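Glycosyl hydrolase family 88 (Pedobacter heparinus, PDB 3WIW) acts as an unsaturated glucuronyl hydrolase specific for heparin, probably removing the unsaturated uronic acid from the non-reducing end of heparin-derived oligosaccharides. Local coordinates at residues Y181-G186 with T256-D261; K266-A271 with T321-G326; T64-P69 with N367-T372. All blocks are in the same frame, centred on the assembly; numbering follows the deposited sequence.

Contact 1: Y181-G186 with T256-D261; sequences YLYWAG and TMSYKD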
ATOM      1  N   TYR A 181       8.246  -6.098  -4.757  1.00 10.08           N
ATOM      2  CA  TYR A 181       9.040  -5.845  -5.949  1.00  9.96           C
ATOM      3  C   TYR A 181      10.258  -6.767  -6.014  1.00 10.01           C
ATOM      4  O   TYR A 181      10.516  -7.399  -7.058  1.00 10.77           O
ATOM      5  CB  TYR A 181       9.478  -4.393  -5.922  1.00 10.11           C
ATOM      6  CG  TYR A 181      10.152  -3.852  -7.185  1.00  9.81           C
ATOM      7  CD1 TYR A 181      10.211  -4.558  -8.398  1.00 10.84           C
ATOM      8  CD2 TYR A 181      10.720  -2.569  -7.140  1.00 10.21           C
ATOM      9  CE1 TYR A 181      10.830  -3.972  -9.523  1.00 11.07           C
ATOM     10  CE2 TYR A 181      11.309  -1.984  -8.225  1.00 11.63           C
ATOM     11  CZ  TYR A 181      11.373  -2.678  -9.415  1.00 11.12           C
ATOM     12  OH  TYR A 181      11.963  -2.051 -10.483  1.00 12.08           O
ATOM     13  N   LEU A 182      10.999  -6.900  -4.913  1.00 10.53           N
ATOM     14  CA  LEU A 182      12.196  -7.737  -4.914  1.00 12.16           C
ATOM     15  C   LEU A 182      11.880  -9.223  -4.942  1.00 11.07           C
ATOM     16  O   LEU A 182      12.649  -9.980  -5.541  1.00 12.12           O
ATOM     17  CB  LEU A 182      13.081  -7.435  -3.714  1.00 14.01           C
ATOM     18  CG  LEU A 182      13.943  -6.188  -3.756  1.00 17.06           C
ATOM     19  CD1 LEU A 182      14.860  -6.166  -2.541  1.00 18.55           C
ATOM     20  CD2 LEU A 182      14.748  -6.152  -5.040  1.00 17.69           C
ATOM     21  N   TYR A 183      10.835  -9.678  -4.250  1.00 11.71           N
ATOM     22  CA  TYR A 183      10.478 -11.095  -4.377  1.00 11.93           C
ATOM     23  C   TYR A 183      10.199 -11.444  -5.837  1.00 12.50           C
ATOM     24  O   TYR A 183      10.692 -12.449  -6.367  1.00 14.32           O
ATOM     25  CB  TYR A 183       9.248 -11.445  -3.556  1.00 12.30           C
ATOM     26  CG  TYR A 183       9.381 -11.379  -2.046  1.00 11.21           C
ATOM     27  CD1 TYR A 183      10.394 -12.051  -1.362  1.00 11.92           C
ATOM     28  CD2 TYR A 183       8.425 -10.695  -1.287  1.00 11.47           C
ATOM     29  CE1 TYR A 183      10.462 -11.998   0.022  1.00 12.62           C
ATOM     30  CE2 TYR A 183       8.499 -10.640   0.093  1.00 12.26           C
ATOM     31  CZ  TYR A 183       9.509 -11.297   0.741  1.00 12.59           C
ATOM     32  OH  TYR A 183       9.573 -11.259   2.117  1.00 13.14           O
ATOM     33  N   TRP A 184       9.429 -10.592  -6.502  1.00 11.63           N
ATOM     34  CA  TRP A 184       9.075 -10.797  -7.898  1.00 12.10           C
ATOM     35  C   TRP A 184      10.323 -10.747  -8.774  1.00 11.60           C
ATOM     36  O   TRP A 184      10.547 -11.624  -9.602  1.00 13.78           O
ATOM     37  CB  TRP A 184       8.054  -9.737  -8.365  1.00 12.88           C
ATOM     38  CG  TRP A 184       7.879  -9.770  -9.848  1.00 13.73           C
ATOM     39  CD1 TRP A 184       7.076 -10.615 -10.563  1.00 15.41           C
ATOM     40  CD2 TRP A 184       8.595  -8.973 -10.814  1.00 13.53           C
ATOM     41  NE1 TRP A 184       7.239 -10.371 -11.912  1.00 16.37           N
ATOM     42  CE2 TRP A 184       8.160  -9.370 -12.090  1.00 15.15           C
ATOM     43  CE3 TRP A 184       9.532  -7.935 -10.711  1.00 14.02           C
ATOM     44  CZ2 TRP A 184       8.640  -8.774 -13.272  1.00 15.17           C
ATOM     45  CZ3 TRP A 184      10.020  -7.341 -11.885  1.00 14.93           C
ATOM     46  CH2 TRP A 184       9.575  -7.769 -13.146  1.00 15.33           C
ATOM     47  N   ALA A 185      11.149  -9.723  -8.587  1.00 11.59           N
ATOM     48  CA  ALA A 185      12.313  -9.514  -9.454  1.00 12.52           C
ATOM     49  C   ALA A 185      13.374 -10.602  -9.268  1.00 12.87           C
ATOM     50  O   ALA A 185      14.011 -11.031 -10.231  1.00 13.74           O
ATOM     51  CB  ALA A 185      12.909  -8.143  -9.186  1.00 11.32           C
ATOM     52  N   GLY A 186      13.571 -11.056  -8.032  1.00 12.71           N
ATOM     53  CA  GLY A 186      14.511 -12.119  -7.755  1.00 13.92           C
ATOM     54  C   GLY A 186      14.186 -13.361  -8.556  1.00 15.09           C
ATOM     55  O   GLY A 186      15.084 -14.015  -9.091  1.00 16.24           O
ATOM     56  N   THR A 256       1.363 -10.845   5.071  1.00  9.60           N
ATOM     57  CA  THR A 256       0.465 -11.604   4.212  1.00  9.95           C
ATOM     58  C   THR A 256       1.116 -11.813   2.835  1.00 10.15           C
ATOM     59  O   THR A 256       1.176 -12.938   2.319  1.00 10.46           O
ATOM     60  CB  THR A 256      -0.891 -10.890   4.110  1.00 10.39           C
ATOM     61  OG1 THR A 256      -1.460 -10.791   5.426  1.00 11.32           O
ATOM     62  CG2 THR A 256      -1.811 -11.665   3.207  1.00 11.40           C
ATOM     63  N   MET A 257       1.639 -10.728   2.267  1.00  9.81           N
ATOM     64  CA  MET A 257       2.314 -10.770   0.973  1.00  9.93           C
ATOM     65  C   MET A 257       3.627 -11.563   1.065  1.00 10.59           C
ATOM     66  O   MET A 257       3.953 -12.340   0.152  1.00 10.84           O
ATOM     67  CB  MET A 257       2.506  -9.339   0.454  1.00 10.09           C
ATOM     68  CG  MET A 257       3.401  -9.191  -0.767  1.00 10.53           C
ATOM     69  SD  MET A 257       5.184  -9.134  -0.394  1.00 11.16           S
ATOM     70  CE  MET A 257       5.246  -7.620   0.569  1.00 14.45           C
ATOM     71  N   SER A 258       4.397 -11.407   2.147  1.00 10.81           N
ATOM     72  CA  SER A 258       5.647 -12.175   2.271  1.00 10.92           C
ATOM     73  C   SER A 258       5.346 -13.659   2.356  1.00 10.95           C
ATOM     74  O   SER A 258       6.099 -14.458   1.809  1.00 12.32           O
ATOM     75  CB  SER A 258       6.438 -11.746   3.498  1.00 10.53           C
ATOM     76  OG  SER A 258       7.036 -10.469   3.299  1.00 11.39           O
ATOM     77  N   TYR A 259       4.267 -14.046   3.053  1.00 11.18           N
ATOM     78  CA  TYR A 259       3.844 -15.444   3.028  1.00 12.87           C
ATOM     79  C   TYR A 259       3.510 -15.904   1.607  1.00 13.08           C
ATOM     80  O   TYR A 259       3.969 -16.956   1.156  1.00 13.60           O
ATOM     81  CB  TYR A 259       2.693 -15.745   3.991  1.00 13.63           C
ATOM     82  CG  TYR A 259       2.301 -17.210   3.900  1.00 15.12           C
ATOM     83  CD1 TYR A 259       3.134 -18.210   4.404  1.00 15.89           C
ATOM     84  CD2 TYR A 259       1.140 -17.600   3.243  1.00 16.07           C
ATOM     85  CE1 TYR A 259       2.786 -19.540   4.307  1.00 16.99           C
ATOM     86  CE2 TYR A 259       0.777 -18.937   3.147  1.00 18.05           C
ATOM     87  CZ  TYR A 259       1.607 -19.901   3.676  1.00 18.98           C
ATOM     88  OH  TYR A 259       1.254 -21.223   3.581  1.00 21.92           O
ATOM     89  N   LYS A 260       2.713 -15.117   0.900  1.00 12.53           N
ATOM     90  CA  LYS A 260       2.294 -15.469  -0.454  1.00 13.92           C
ATOM     91  C   LYS A 260       3.509 -15.728  -1.348  1.00 14.21           C
ATOM     92  O   LYS A 260       3.522 -16.682  -2.132  1.00 16.01           O
ATOM     93  CB  LYS A 260       1.448 -14.333  -1.020  1.00 16.13           C
ATOM     94  CG  LYS A 260       0.848 -14.559  -2.395  1.00 20.06           C
ATOM     95  CD  LYS A 260       0.004 -13.303  -2.684  1.00 23.41           C
ATOM     96  CE  LYS A 260      -0.942 -13.408  -3.855  1.00 25.60           C
ATOM     97  NZ  LYS A 260      -1.631 -12.087  -3.973  1.00 25.55           N
ATOM     98  N   ASP A 261       4.536 -14.891  -1.199  1.00 13.08           N
ATOM     99  CA  ASP A 261       5.680 -14.929  -2.093  1.00 15.37           C
ATOM    100  C   ASP A 261       6.808 -15.869  -1.653  1.00 16.53           C
ATOM    101  O   ASP A 261       7.643 -16.223  -2.476  1.00 17.84           O
ATOM    102  CB  ASP A 261       6.223 -13.516  -2.287  1.00 16.99           C
ATOM    103  CG  ASP A 261       5.249 -12.599  -3.024  1.00 20.26           C
ATOM    104  OD1 ASP A 261       4.201 -13.063  -3.526  1.00 20.46           O
ATOM    105  OD2 ASP A 261       5.543 -11.399  -3.106  1.00 21.89           O
TER
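In the alpha6/alpha6-barrel, Y183 on helix 175-188 reaches across to M257, S258 and D261 on helix 245-262, two helices that run almost parallel. Their N-to-C directions differ by 11° over these segments and the axes come no closer than 10.6 Å, consistent with two helices of the inner ring; helix 192-208 separates them in sequence and packs against the Y183 side chain through A198 and A202. That spacing is wide, and a single aromatic side chain bridges it. Y183 starts out toward helix 245-262 with CG anti to its carbonyl carbon (chi1 -67°), which carries the hydroxyl over to S258. There OH donates a hydrogen bond to S258 OG at 2.9 Å, and the same OG is hydrogen-bonded to G254 O one turn back, so the buried phenol is tied through the serine to the backbone of the facing helix. M257 leaves its helix with CG anti to the backbone N and then bends at chi2 and chi3, bringing the sulfur against the ring edge. This is a Met-aromatic contact in the ring plane: SD is 4.8 Å from the Y183 ring centroid, 83° off the normal, and 3.7 Å from Y183 CE2. F195 of helix 192-208 also meets the ring. A leucine in place of Y183 would probably leave S258 OG without its hydroxyl donor and M257 SD without the aromatic edge it lies against. At the root of the ring D261 crosses obliquely, its carboxylate plane nearly perpendicular to the ring; D261 CB lies 3.7 Å from Y183 CD2, and D261 OD2 approaches that same CD2 atom to 3.5 Å.

Contact 2: K266-A271 with T321-G326; sequences KFIEHA and TQVKDG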
ATOM      1  N   LYS A 266       6.332 -18.833   9.133  1.00 16.93           N
ATOM      2  CA  LYS A 266       6.558 -17.818  10.171  1.00 16.79           C
ATOM      3  C   LYS A 266       5.846 -16.509   9.808  1.00 13.82           C
ATOM      4  O   LYS A 266       5.319 -15.797  10.677  1.00 14.89           O
ATOM      5  CB  LYS A 266       8.032 -17.523  10.356  1.00 19.56           C
ATOM      6  CG  LYS A 266       8.789 -18.655  10.974  1.00 22.98           C
ATOM      7  CD  LYS A 266      10.263 -18.312  11.063  1.00 26.33           C
ATOM      8  CE  LYS A 266      11.048 -19.442  11.709  1.00 29.39           C
ATOM      9  NZ  LYS A 266      12.458 -19.039  11.965  1.00 31.60           N
ATOM     10  N   PHE A 267       5.790 -16.195   8.519  1.00 13.11           N
ATOM     11  CA  PHE A 267       5.148 -14.970   8.078  1.00 12.02           C
ATOM     12  C   PHE A 267       3.624 -15.020   8.213  1.00 12.77           C
ATOM     13  O   PHE A 267       3.004 -14.032   8.595  1.00 12.74           O
ATOM     14  CB  PHE A 267       5.543 -14.658   6.638  1.00 11.55           C
ATOM     15  CG  PHE A 267       7.007 -14.369   6.444  1.00 12.11           C
ATOM     16  CD1 PHE A 267       7.773 -13.755   7.436  1.00 13.14           C
ATOM     17  CD2 PHE A 267       7.621 -14.700   5.239  1.00 14.15           C
ATOM     18  CE1 PHE A 267       9.131 -13.472   7.204  1.00 14.09           C
ATOM     19  CE2 PHE A 267       8.967 -14.441   5.022  1.00 13.69           C
ATOM     20  CZ  PHE A 267       9.719 -13.819   5.997  1.00 14.37           C
ATOM     21  N   ILE A 268       3.003 -16.152   7.885  0.67 14.20           N
ATOM     22  CA  ILE A 268       1.548 -16.245   8.027  0.67 15.10           C
ATOM     23  C   ILE A 268       1.148 -16.242   9.509  0.67 13.45           C
ATOM     24  O   ILE A 268       0.143 -15.632   9.897  0.67 14.19           O
ATOM     25  CB  ILE A 268       0.925 -17.440   7.243  0.67 16.59           C
ATOM     26  CG1 ILE A 268      -0.594 -17.278   7.118  0.67 17.95           C
ATOM     27  CG2 ILE A 268       1.247 -18.771   7.890  0.67 17.38           C
ATOM     28  CD1 ILE A 268      -1.236 -18.380   6.276  0.67 18.91           C
ATOM     29  N   GLU A 269       1.941 -16.906  10.343  0.67 13.58           N
ATOM     30  CA  GLU A 269       1.681 -16.875  11.779  0.67 15.59           C
ATOM     31  C   GLU A 269       1.745 -15.438  12.274  0.67 13.60           C
ATOM     32  O   GLU A 269       0.881 -14.985  13.024  0.67 12.56           O
ATOM     33  CB  GLU A 269       2.693 -17.735  12.535  0.67 19.97           C
ATOM     34  CG  GLU A 269       2.596 -19.227  12.224  0.67 24.74           C
ATOM     35  CD  GLU A 269       3.846 -20.014  12.621  0.67 29.16           C
ATOM     36  OE1 GLU A 269       4.845 -19.395  13.057  0.67 31.05           O
ATOM     37  OE2 GLU A 269       3.825 -21.256  12.496  0.67 30.85           O
ATOM     38  N   HIS A 270       2.758 -14.701  11.836  1.00 12.79           N
ATOM     39  CA  HIS A 270       2.895 -13.310  12.261  1.00 11.32           C
ATOM     40  C   HIS A 270       1.727 -12.469  11.743  1.00 10.92           C
ATOM     41  O   HIS A 270       1.151 -11.660  12.490  1.00 11.91           O
ATOM     42  CB  HIS A 270       4.236 -12.748  11.827  1.00 10.94           C
ATOM     43  CG  HIS A 270       4.639 -11.515  12.566  1.00 11.56           C
ATOM     44  ND1 HIS A 270       4.872 -11.505  13.928  1.00 12.50           N
ATOM     45  CD2 HIS A 270       4.865 -10.256  12.131  1.00 12.73           C
ATOM     46  CE1 HIS A 270       5.227 -10.288  14.297  1.00 12.80           C
ATOM     47  NE2 HIS A 270       5.212  -9.507  13.228  1.00 12.60           N
ATOM     48  N   ALA A 271       1.332 -12.692  10.495  1.00 11.26           N
ATOM     49  CA  ALA A 271       0.179 -12.008   9.932  1.00 10.18           C
ATOM     50  C   ALA A 271      -1.095 -12.232  10.756  1.00 10.73           C
ATOM     51  O   ALA A 271      -1.868 -11.286  10.986  1.00 11.11           O
ATOM     52  CB  ALA A 271      -0.043 -12.387   8.478  1.00 11.30           C
ATOM     53  N   THR A 321      -7.540 -16.473   2.223  1.00 15.10           N
ATOM     54  CA  THR A 321      -7.344 -17.583   1.286  1.00 17.57           C
ATOM     55  C   THR A 321      -6.136 -18.438   1.637  1.00 18.47           C
ATOM     56  O   THR A 321      -5.949 -19.522   1.070  1.00 21.22           O
ATOM     57  CB  THR A 321      -7.186 -17.085  -0.167  1.00 19.45           C
ATOM     58  OG1 THR A 321      -5.935 -16.392  -0.309  1.00 20.99           O
ATOM     59  CG2 THR A 321      -8.348 -16.164  -0.539  1.00 20.25           C
ATOM     60  N   GLN A 322      -5.298 -17.944   2.548  0.56 16.92           N
ATOM     61  CA  GLN A 322      -4.033 -18.604   2.891  0.56 17.75           C
ATOM     62  C   GLN A 322      -4.142 -19.472   4.136  0.56 20.23           C
ATOM     63  O   GLN A 322      -3.443 -20.477   4.265  0.56 21.24           O
ATOM     64  CB  GLN A 322      -2.936 -17.565   3.122  0.56 17.51           C
ATOM     65  CG  GLN A 322      -2.604 -16.716   1.931  0.56 17.34           C
ATOM     66  CD  GLN A 322      -1.810 -15.493   2.328  0.56 17.21           C
ATOM     67  OE1 GLN A 322      -1.786 -15.094   3.497  0.56 17.95           O
ATOM     68  NE2 GLN A 322      -1.169 -14.886   1.368  0.56 16.12           N
ATOM     69  N   VAL A 323      -5.017 -19.082   5.054  1.00 22.22           N
ATOM     70  CA  VAL A 323      -5.094 -19.733   6.365  1.00 24.45           C
ATOM     71  C   VAL A 323      -6.091 -20.876   6.393  1.00 29.02           C
ATOM     72  O   VAL A 323      -6.882 -21.040   5.469  1.00 29.50           O
ATOM     73  CB  VAL A 323      -5.506 -18.742   7.488  1.00 23.02           C
ATOM     74  CG1 VAL A 323      -4.516 -17.590   7.604  1.00 22.93           C
ATOM     75  CG2 VAL A 323      -6.911 -18.229   7.245  1.00 22.16           C
ATOM     76  N   LYS A 324      -6.051 -21.629   7.490  1.00 32.74           N
ATOM     77  CA  LYS A 324      -6.900 -22.790   7.729  1.00 38.83           C
ATOM     78  C   LYS A 324      -8.390 -22.441   7.750  1.00 39.94           C
ATOM     79  O   LYS A 324      -9.190 -23.059   7.048  1.00 41.69           O
ATOM     80  CB  LYS A 324      -6.495 -23.444   9.055  1.00 43.05           C
ATOM     81  CG  LYS A 324      -6.500 -24.954   9.044  1.00 47.23           C
ATOM     82  CD  LYS A 324      -5.398 -25.521   9.936  1.00 49.89           C
ATOM     83  CE  LYS A 324      -5.596 -25.152  11.403  1.00 51.86           C
ATOM     84  NZ  LYS A 324      -4.476 -25.678  12.246  1.00 53.11           N
ATOM     85  N   ASP A 325      -8.764 -21.467   8.567  1.00 37.75           N
ATOM     86  CA  ASP A 325     -10.154 -21.003   8.577  1.00 36.65           C
ATOM     87  C   ASP A 325     -10.215 -19.483   8.444  1.00 30.22           C
ATOM     88  O   ASP A 325     -10.006 -18.723   9.394  1.00 30.34           O
ATOM     89  CB  ASP A 325     -10.949 -21.541   9.773  1.00 41.86           C
ATOM     90  CG  ASP A 325     -10.490 -20.974  11.098  1.00 46.02           C
ATOM     91  OD1 ASP A 325      -9.277 -20.713  11.249  1.00 47.55           O
ATOM     92  OD2 ASP A 325     -11.352 -20.791  11.989  1.00 47.44           O
ATOM     93  N   GLY A 326     -10.485 -19.047   7.225  1.00 24.28           N
ATOM     94  CA  GLY A 326     -10.290 -17.659   6.882  1.00 21.27           C
ATOM     95  C   GLY A 326     -11.549 -16.817   6.933  1.00 18.04           C
ATOM     96  O   GLY A 326     -11.467 -15.632   6.645  1.00 17.70           O
TER
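I268 CD1 lies over one face of the peptide joining Q322 to V323, nearly above Q322 C and 3.6 Å from Q322 O. The same methyl is 3.7 Å from Q322 CB. Its third neighbour is a branch of valine: V323 CG1 stands 3.6 Å from I268 CD1 and 4.0 Å from I268 CG1, the two side chains crossing at a slant. The reach of I268 comes from an extended chain, CG1 anti to the backbone N (chi1 -165°) and CD1 continuing straight on, so that the terminal methyl does most of the touching. I268 and Q322 are each modelled in two conformers, and these details apply to one of them. I268 also packs on L319 and on Y259, which extends its apolar surroundings into helices 306-322 and 245-262. The contact thus joins helix 265-279 to the last part of 306-322 and the turn that leads to helix 327-340, an apolar seam between helices of the alpha6/alpha6-barrel, away from the predicted catalytic residues.

Contact 3: T64-P69 with N367-T372; sequences TVRLAP and NSEIDT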
ATOM      1  N   THR A  64      -7.706  22.648  -4.500  1.00 18.98           N
ATOM      2  CA  THR A  64      -6.847  22.316  -5.646  1.00 17.75           C
ATOM      3  C   THR A  64      -6.174  20.946  -5.469  1.00 15.22           C
ATOM      4  O   THR A  64      -6.114  20.396  -4.364  1.00 15.59           O
ATOM      5  CB  THR A  64      -5.766  23.392  -5.879  1.00 19.47           C
ATOM      6  OG1 THR A  64      -4.927  23.473  -4.718  1.00 20.58           O
ATOM      7  CG2 THR A  64      -6.384  24.764  -6.179  1.00 19.66           C
ATOM      8  N   VAL A  65      -5.650  20.395  -6.553  1.00 14.31           N
ATOM      9  CA  VAL A  65      -5.082  19.055  -6.500  1.00 13.35           C
ATOM     10  C   VAL A  65      -3.565  19.106  -6.335  1.00 12.57           C
ATOM     11  O   VAL A  65      -2.868  19.813  -7.080  1.00 14.72           O
ATOM     12  CB  VAL A  65      -5.436  18.258  -7.760  1.00 13.74           C
ATOM     13  CG1 VAL A  65      -4.808  16.878  -7.696  1.00 13.31           C
ATOM     14  CG2 VAL A  65      -6.940  18.148  -7.909  1.00 14.58           C
ATOM     15  N   ARG A  66      -3.061  18.397  -5.331  1.00 11.02           N
ATOM     16  CA  ARG A  66      -1.620  18.194  -5.182  1.00 11.55           C
ATOM     17  C   ARG A  66      -1.194  17.112  -6.148  1.00 11.42           C
ATOM     18  O   ARG A  66      -1.782  16.030  -6.170  1.00 10.99           O
ATOM     19  CB  ARG A  66      -1.269  17.779  -3.756  1.00 11.69           C
ATOM     20  CG  ARG A  66       0.197  17.480  -3.566  1.00 11.93           C
ATOM     21  CD  ARG A  66       0.537  17.241  -2.107  1.00 12.46           C
ATOM     22  NE  ARG A  66       1.934  16.844  -1.965  1.00 14.02           N
ATOM     23  CZ  ARG A  66       2.547  16.674  -0.801  1.00 15.13           C
ATOM     24  NH1 ARG A  66       3.818  16.307  -0.770  1.00 16.66           N
ATOM     25  NH2 ARG A  66       1.892  16.894   0.327  1.00 16.52           N
ATOM     26  N   LEU A  67      -0.169  17.406  -6.943  1.00 12.18           N
ATOM     27  CA  LEU A  67       0.329  16.487  -7.964  1.00 12.56           C
ATOM     28  C   LEU A  67       1.644  15.825  -7.540  1.00 13.20           C
ATOM     29  O   LEU A  67       2.429  16.406  -6.773  1.00 14.81           O
ATOM     30  CB  LEU A  67       0.523  17.220  -9.310  1.00 13.37           C
ATOM     31  CG  LEU A  67      -0.718  17.931  -9.856  1.00 13.05           C
ATOM     32  CD1 LEU A  67      -0.375  18.763 -11.068  1.00 14.28           C
ATOM     33  CD2 LEU A  67      -1.795  16.900 -10.178  1.00 14.14           C
ATOM     34  N   ALA A  68       1.874  14.617  -8.053  1.00 12.11           N
ATOM     35  CA  ALA A  68       3.034  13.802  -7.716  1.00 11.57           C
ATOM     36  C   ALA A  68       3.897  13.622  -8.969  1.00 11.70           C
ATOM     37  O   ALA A  68       3.604  12.780  -9.819  1.00 12.50           O
ATOM     38  CB  ALA A  68       2.583  12.454  -7.201  1.00 11.33           C
ATOM     39  N   PRO A  69       4.971  14.408  -9.097  1.00 12.67           N
ATOM     40  CA  PRO A  69       5.938  14.187 -10.184  1.00 14.10           C
ATOM     41  C   PRO A  69       6.729  12.874  -9.957  1.00 13.56           C
ATOM     42  O   PRO A  69       6.542  12.191  -8.948  1.00 12.10           O
ATOM     43  CB  PRO A  69       6.850  15.423 -10.081  1.00 15.59           C
ATOM     44  CG  PRO A  69       6.831  15.748  -8.619  1.00 18.49           C
ATOM     45  CD  PRO A  69       5.411  15.464  -8.160  1.00 14.98           C
ATOM     46  N   ASN A 367       0.329  18.437  10.126  1.00 11.66           N
ATOM     47  CA  ASN A 367      -0.745  19.182   9.471  1.00 11.85           C
ATOM     48  C   ASN A 367      -0.727  18.946   7.961  1.00 12.60           C
ATOM     49  O   ASN A 367      -0.866  19.880   7.158  1.00 13.96           O
ATOM     50  CB  ASN A 367      -0.653  20.686   9.775  1.00 12.18           C
ATOM     51  CG  ASN A 367      -1.889  21.435   9.336  1.00 13.87           C
ATOM     52  OD1 ASN A 367      -2.979  20.855   9.269  1.00 15.21           O
ATOM     53  ND2 ASN A 367      -1.731  22.722   9.008  1.00 15.57           N
ATOM     54  N   SER A 368      -0.566  17.685   7.568  1.00 11.88           N
ATOM     55  CA  SER A 368      -0.375  17.352   6.165  1.00 12.42           C
ATOM     56  C   SER A 368      -1.404  16.334   5.717  1.00 10.71           C
ATOM     57  O   SER A 368      -1.494  15.233   6.279  1.00 11.35           O
ATOM     58  CB  SER A 368       1.030  16.802   5.962  1.00 15.32           C
ATOM     59  OG  SER A 368       1.241  16.479   4.604  1.00 17.43           O
ATOM     60  N   GLU A 369      -2.173  16.703   4.693  1.00 10.15           N
ATOM     61  CA  GLU A 369      -3.129  15.784   4.074  1.00 10.09           C
ATOM     62  C   GLU A 369      -4.084  15.178   5.096  1.00 10.36           C
ATOM     63  O   GLU A 369      -4.285  13.964   5.143  1.00  9.60           O
ATOM     64  CB  GLU A 369      -2.381  14.706   3.256  1.00  9.89           C
ATOM     65  CG  GLU A 369      -1.657  15.301   2.031  1.00 10.96           C
ATOM     66  CD  GLU A 369      -0.797  14.320   1.260  1.00 10.88           C
ATOM     67  OE1 GLU A 369      -0.125  13.483   1.892  1.00 11.10           O
ATOM     68  OE2 GLU A 369      -0.785  14.365   0.003  1.00 10.66           O
ATOM     69  N   ILE A 370      -4.698  16.030   5.901  1.00 10.95           N
ATOM     70  CA  ILE A 370      -5.652  15.550   6.885  1.00 11.92           C
ATOM     71  C   ILE A 370      -7.049  15.555   6.282  1.00 12.12           C
ATOM     72  O   ILE A 370      -7.569  16.611   5.907  1.00 13.81           O
ATOM     73  CB  ILE A 370      -5.657  16.406   8.168  1.00 13.01           C
ATOM     74  CG1 ILE A 370      -4.262  16.431   8.816  1.00 14.07           C
ATOM     75  CG2 ILE A 370      -6.700  15.869   9.145  1.00 13.75           C
ATOM     76  CD1 ILE A 370      -4.137  17.489   9.923  1.00 15.78           C
ATOM     77  N   ASP A 371      -7.653  14.372   6.199  1.00 10.54           N
ATOM     78  CA  ASP A 371      -9.047  14.207   5.755  1.00 11.53           C
ATOM     79  C   ASP A 371      -9.199  14.600   4.285  1.00 11.59           C
ATOM     80  O   ASP A 371      -9.946  15.508   3.938  1.00 14.68           O
ATOM     81  CB  ASP A 371     -10.066  14.939   6.670  1.00 13.11           C
ATOM     82  CG  ASP A 371     -11.480  14.484   6.410  1.00 17.23           C
ATOM     83  OD1 ASP A 371     -11.676  13.494   5.699  1.00 20.96           O
ATOM     84  OD2 ASP A 371     -12.428  15.110   6.890  1.00 17.16           O
ATOM     85  N   THR A 372      -8.475  13.897   3.420  1.00 10.74           N
ATOM     86  CA  THR A 372      -8.421  14.155   1.989  1.00 10.79           C
ATOM     87  C   THR A 372      -8.382  12.811   1.279  1.00 10.10           C
ATOM     88  O   THR A 372      -7.898  11.821   1.842  1.00  9.32           O
ATOM     89  CB  THR A 372      -7.086  14.930   1.584  1.00 13.29           C
ATOM     90  OG1 THR A 372      -6.904  14.904   0.156  1.00 14.37           O
ATOM     91  CG2 THR A 372      -5.853  14.265   2.146  1.00 15.01           C
TER
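Three groups gather round the carboxylate oxygen E369 OE2: R66 from strand 65-68, and R57 and S58 from the neighbouring strand 55-59. The firmer holds come from strand 55-59, where S58 OG forms a hydrogen bond to OE2 and R57 NE a salt bridge. R66 contributes a longer and weaker one, with NH2 3.7 Å from E369 OE2. The oxygen lies well out of the guanidinium plane and no N-H points at it, so the attraction is of charges alone. R66 runs fully extended from its strand, CG anti to the backbone N (chi1 177°), and E369 meets it at about a right angle; the guanidinium and carboxylate planes are 34° apart. The aliphatic part shares the contact, since R66 CD is 3.8 Å from OE2. S368 OG sits near the guanidinium plane, at its edge, but 4.3 Å from R66 NH2. Two positive side chains beside one carboxylate probably favour its ionised form. The arginines belong to the antiparallel pair 55-59 and 65-68, while E369 is carried by a loop that turns a corner at 369 and 371, where D371 and T372 both face S360 in a G1 beta bulge. Through E369, chiefly its bonds to S58 and R57, the bulged loop meets the two-stranded antiparallel sheet, with the E369 side chain about 7 Å from that of R246, a predicted substrate-binding residue.

In the fold
Contacts 1 and 2 are neighbours, their centres 15 Å apart, and follow one another along the chain. Y259 CG lies 3.6 Å from I268 CB, S258 CB is equally close to F267 CD2, and T256 O receives a probable hydrogen bond of 3.2 Å from Q322 NE2. Contact 3 stands on the other side of the chain's centre, 30 Å from contact 1 and 35 Å from contact 2, centre to centre. It lies nearer the bound HEPES buffer molecule (S368 side chain about 7 Å away) than does contact 1 (M257 about 13 Å). The M257 side chain is about 9 Å from that of W250, predicted to bind substrate, while contact 2 is remote from the annotated sites.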